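Local coordinates for DegT/DnrJ/EryC1/StrS aminotransferase (Brucella abortus 2308, PDB 4QGR) that probably transfers amino groups with the help of pyridoxal 5'-phosphate, as a member of the DegT/DnrJ/EryC1/StrS aminotransferase family, at the interface of chains A and B. Coordinates in Å, arbitrary orientation; residue numbers count along the deposited sequence, not the author numbering. Chains: chain A/B, DegT/DnrJ/EryC1/StrS aminotransferase.

Contact 1: the interface of chains A and B. Residues chain A 65, 67, 196, 205-206; chain B 39, 242, 244.
B:Arg244 grips A:Asp206 side-on across the dimer interface of this DegT/DnrJ/EryC1/StrS aminotransferase, a family of PLP enzymes whose active sites typically lie between two subunits. In this salt bridge B:Arg244 NH2 reaches A:Asp206 OD1 at 2.7 Å, while B:Arg244 NE donates a hydrogen bond to A:Asp206 OD2 at 3.0 Å. Each carboxylate oxygen offers its syn lone pair, and the carboxylate and guanidinium planes are 5° apart, so the paired bonds fix the rotation of both groups. A bend at chi3 (-66°) turns the arginine tip toward the aspartate.

Amide contacts are looser. B:Asn242 ND2 adds a weak hydrogen bond to A:Asp206 OD1, 3.4 Å long, from a plane steeply turned against the carboxylate. The side chains of A:Asn65 and B:Asn242 slide past each other in opposite directions, with their amide planes 28° apart. Within chain A, A:Asn65 OD1 accepts the backbone N-H of A:Thr67 at 2.8 Å, in the carbonyl plane, which steadies the amide. Both A:Thr67 and B:Asn242 belong to PLP-binding sites, so cofactor-binding elements of the two chains meet here.

Van der Waals packing completes the patch. B:Ile39 sets its CG1 against A:Tyr196 CE1 at 3.6 Å and turns CD1 toward the backbone of A:Gly205. Within chain B, the same isoleucine holds its CG2 methyl 3.5 Å above the centre of the B:Arg244 guanidinium, buttressing the arginine.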
# COMPACT_ATOMS: atom_id res chain seq x y z
N ASN A 65 -4.95 2.42 -0.15
CA ASN A 65 -4.86 3.85 -0.17
C ASN A 65 -5.38 4.38 -1.51
O ASN A 65 -5.68 3.61 -2.43
CB ASN A 65 -3.42 4.36 0.12
CG ASN A 65 -2.46 3.97 -0.98
OD1 ASN A 65 -2.59 4.41 -2.12
ND2 ASN A 65 -1.52 3.11 -0.66
N THR A 67 -3.97 6.21 -3.75
CA THR A 67 -3.01 6.23 -4.86
C THR A 67 -3.12 4.88 -5.58
O THR A 67 -3.35 4.81 -6.82
CB THR A 67 -1.57 6.46 -4.34
OG1 THR A 67 -1.52 7.71 -3.65
CG2 THR A 67 -0.59 6.44 -5.49
N TYR A 196 -7.42 8.57 3.79
CA TYR A 196 -6.41 9.28 4.55
C TYR A 196 -7.13 10.06 5.63
O TYR A 196 -8.24 10.50 5.40
CB TYR A 196 -5.61 10.18 3.60
CG TYR A 196 -4.60 11.01 4.28
CD1 TYR A 196 -3.33 10.52 4.51
CD2 TYR A 196 -4.88 12.31 4.66
CE1 TYR A 196 -2.38 11.29 5.13
CE2 TYR A 196 -3.91 13.13 5.26
CZ TYR A 196 -2.67 12.59 5.51
OH TYR A 196 -1.68 13.32 6.12
N GLY A 205 -5.33 5.57 9.62
CA GLY A 205 -4.18 5.00 8.97
C GLY A 205 -4.36 5.31 7.48
O GLY A 205 -5.14 6.18 7.11
N ASP A 206 -3.63 4.63 6.62
CA ASP A 206 -3.90 4.69 5.18
C ASP A 206 -5.03 3.71 4.80
O ASP A 206 -5.12 2.62 5.34
CB ASP A 206 -2.64 4.39 4.35
CG ASP A 206 -1.71 5.62 4.21
OD1 ASP A 206 -2.17 6.70 3.72
OD2 ASP A 206 -0.55 5.55 4.66
N ILE B 39 -0.68 8.98 10.89
CA ILE B 39 0.26 8.84 9.76
C ILE B 39 1.64 9.30 10.25
O ILE B 39 1.82 10.45 10.68
CB ILE B 39 -0.17 9.71 8.55
CG1 ILE B 39 -1.63 9.44 8.16
CG2 ILE B 39 0.73 9.49 7.34
CD1 ILE B 39 -1.83 8.03 7.63
N ASN B 242 2.67 5.43 -2.45
CA ASN B 242 2.28 5.74 -1.07
C ASN B 242 2.48 4.45 -0.31
O ASN B 242 1.65 3.55 -0.40
CB ASN B 242 0.81 6.20 -1.02
CG ASN B 242 0.31 6.31 0.39
OD1 ASN B 242 1.08 6.12 1.35
ND2 ASN B 242 -0.96 6.61 0.54
N ARG B 244 3.41 3.51 3.54
CA ARG B 244 3.67 3.85 4.94
C ARG B 244 3.15 2.78 5.86
O ARG B 244 2.15 2.12 5.58
CB ARG B 244 2.99 5.16 5.29
CG ARG B 244 3.61 6.33 4.53
CD ARG B 244 2.90 7.65 4.81
NE ARG B 244 1.53 7.71 4.30
CZ ARG B 244 0.91 8.80 3.85
NH1 ARG B 244 1.56 9.98 3.74
NH2 ARG B 244 -0.34 8.73 3.45

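Contact 2: the interface of chains A and B. Residues chain A 227, 236-239; chain B 97, 100, 332-333.
A:His227 and B:Glu97 meet across the subunit interface of the aminotransferase dimer through a short, nearly straight hydrogen bond that helps join the two chains: A:His227 ND1 donates to B:Glu97 OE1 at 2.6 Å, with 167° at the hydrogen. The acceptor uses its syn lone pair and lies in the plane of the imidazole, so the carboxylate sits at the ring's edge. B:Glu97 reaches it with CG opposite the backbone N (chi1 -177°) and an extended chain beyond.

Beside this pair, the backbone N of B:Ala332 donates to A:Asn236 O at 2.9 Å. The side-chain amide of A:Asn236 contributes a further hydrogen bond, from ND2 to the phenolic B:Tyr333 OH at 3.2 Å; amide and ring planes stand 75° apart, yet the hydroxyl lies close to the amide plane. A:Ile239 presses its terminal methyl CD1 on B:Ala100 CB at 3.4 Å, a tight fit, and the same CD1 comes within 4.0 Å of the ring carbon B:Tyr333 CE1.

Between these groups a water bridges the chains: water 1 lies 2.8 Å from B:Glu97 OE2 and 2.7 Å from the backbone A:Arg238 O, and also contacts A:His227 O and B:Tyr333 OH. Further out, B:Ala332 CB covers one face of the B:Tyr333 ring, supporting the phenol from within its own chain.

Chain A contributes loop residues throughout, whereas chain B supplies one side of helix 94-101 and a loop that follows the 3-10 helix 327-329.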
# COMPACT_ATOMS: atom_id res chain seq x y z
N HIS A 227 -2.34 -9.61 -5.76
CA HIS A 227 -1.32 -10.20 -6.65
C HIS A 227 -1.85 -10.86 -7.92
O HIS A 227 -1.25 -11.81 -8.43
CB HIS A 227 -0.48 -11.23 -5.87
CG HIS A 227 0.10 -10.67 -4.62
ND1 HIS A 227 1.15 -9.78 -4.63
CD2 HIS A 227 -0.25 -10.84 -3.33
CE1 HIS A 227 1.42 -9.42 -3.39
NE2 HIS A 227 0.58 -10.05 -2.58
N ASN A 236 -1.89 -17.20 -10.14
CA ASN A 236 -2.02 -15.81 -10.55
C ASN A 236 -2.03 -15.65 -12.08
O ASN A 236 -1.14 -16.15 -12.78
CB ASN A 236 -0.91 -14.99 -9.92
CG ASN A 236 -1.01 -14.96 -8.41
OD1 ASN A 236 -2.09 -15.17 -7.83
ND2 ASN A 236 0.11 -14.70 -7.75
N VAL A 237 -3.04 -14.95 -12.57
CA VAL A 237 -3.26 -14.79 -14.02
C VAL A 237 -2.78 -13.46 -14.57
O VAL A 237 -2.73 -13.26 -15.78
CB VAL A 237 -4.76 -14.93 -14.41
CG1 VAL A 237 -5.22 -16.36 -14.18
CG2 VAL A 237 -5.66 -13.97 -13.64
N ARG A 238 -2.47 -12.52 -13.68
CA ARG A 238 -1.97 -11.22 -14.11
C ARG A 238 -1.01 -10.68 -13.06
O ARG A 238 -0.96 -11.17 -11.93
CB ARG A 238 -3.14 -10.25 -14.35
CG ARG A 238 -4.06 -10.06 -13.14
CD ARG A 238 -5.21 -9.09 -13.41
NE ARG A 238 -6.13 -9.56 -14.44
CZ ARG A 238 -7.11 -10.44 -14.31
NH1 ARG A 238 -7.40 -11.01 -13.15
NH2 ARG A 238 -7.83 -10.79 -15.38
N ILE A 239 -0.25 -9.66 -13.45
CA ILE A 239 0.58 -8.92 -12.53
C ILE A 239 -0.36 -8.11 -11.66
O ILE A 239 -1.27 -7.40 -12.17
CB ILE A 239 1.54 -7.96 -13.26
CG1 ILE A 239 2.49 -8.73 -14.22
CG2 ILE A 239 2.28 -7.11 -12.25
CD1 ILE A 239 3.21 -9.91 -13.62
N GLU B 97 6.84 -10.86 -8.87
CA GLU B 97 5.83 -9.90 -9.34
C GLU B 97 6.38 -8.48 -9.43
O GLU B 97 6.12 -7.75 -10.42
CB GLU B 97 4.64 -9.92 -8.40
CG GLU B 97 3.46 -9.03 -8.79
CD GLU B 97 2.37 -9.12 -7.74
OE1 GLU B 97 2.67 -8.84 -6.54
OE2 GLU B 97 1.24 -9.55 -8.09
N ALA B 100 8.34 -7.74 -12.58
CA ALA B 100 7.42 -7.48 -13.69
C ALA B 100 6.79 -6.12 -13.58
O ALA B 100 6.62 -5.43 -14.58
CB ALA B 100 6.31 -8.52 -13.73
N ALA B 332 0.72 -15.94 -14.96
CA ALA B 332 1.26 -14.60 -15.00
C ALA B 332 2.76 -14.55 -15.30
O ALA B 332 3.23 -13.51 -15.76
CB ALA B 332 0.98 -13.89 -13.68
N TYR B 333 3.51 -15.62 -15.01
CA TYR B 333 4.98 -15.57 -15.09
C TYR B 333 5.57 -16.66 -15.99
O TYR B 333 6.78 -16.69 -16.18
CB TYR B 333 5.64 -15.68 -13.70
CG TYR B 333 4.83 -15.06 -12.60
CD1 TYR B 333 4.80 -13.69 -12.41
CD2 TYR B 333 4.03 -15.86 -11.79
CE1 TYR B 333 4.00 -13.12 -11.40
CE2 TYR B 333 3.24 -15.32 -10.78
CZ TYR B 333 3.22 -13.95 -10.59
OH TYR B 333 2.40 -13.44 -9.59
O HOH W 1 1.19 -11.39 -10.24

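About 24 Å separates the centres of contacts 1 and 2, which share no residues but belong to one two-fold symmetric interface, so each has a twin with the chains exchanged. Contact 1 is centred about 9 Å from A:Lys199, the predicted catalytic lysine, and contact 2 about 29 Å from it. The first therefore joins the subunits beside the cofactor site, while the second ties them together at a distance from it. The chain A segment of contact 2 ends at residue 239, shortly before 242 and 244, which chain B lends to contact 1; this stretch thus serves both contacts through the symmetry.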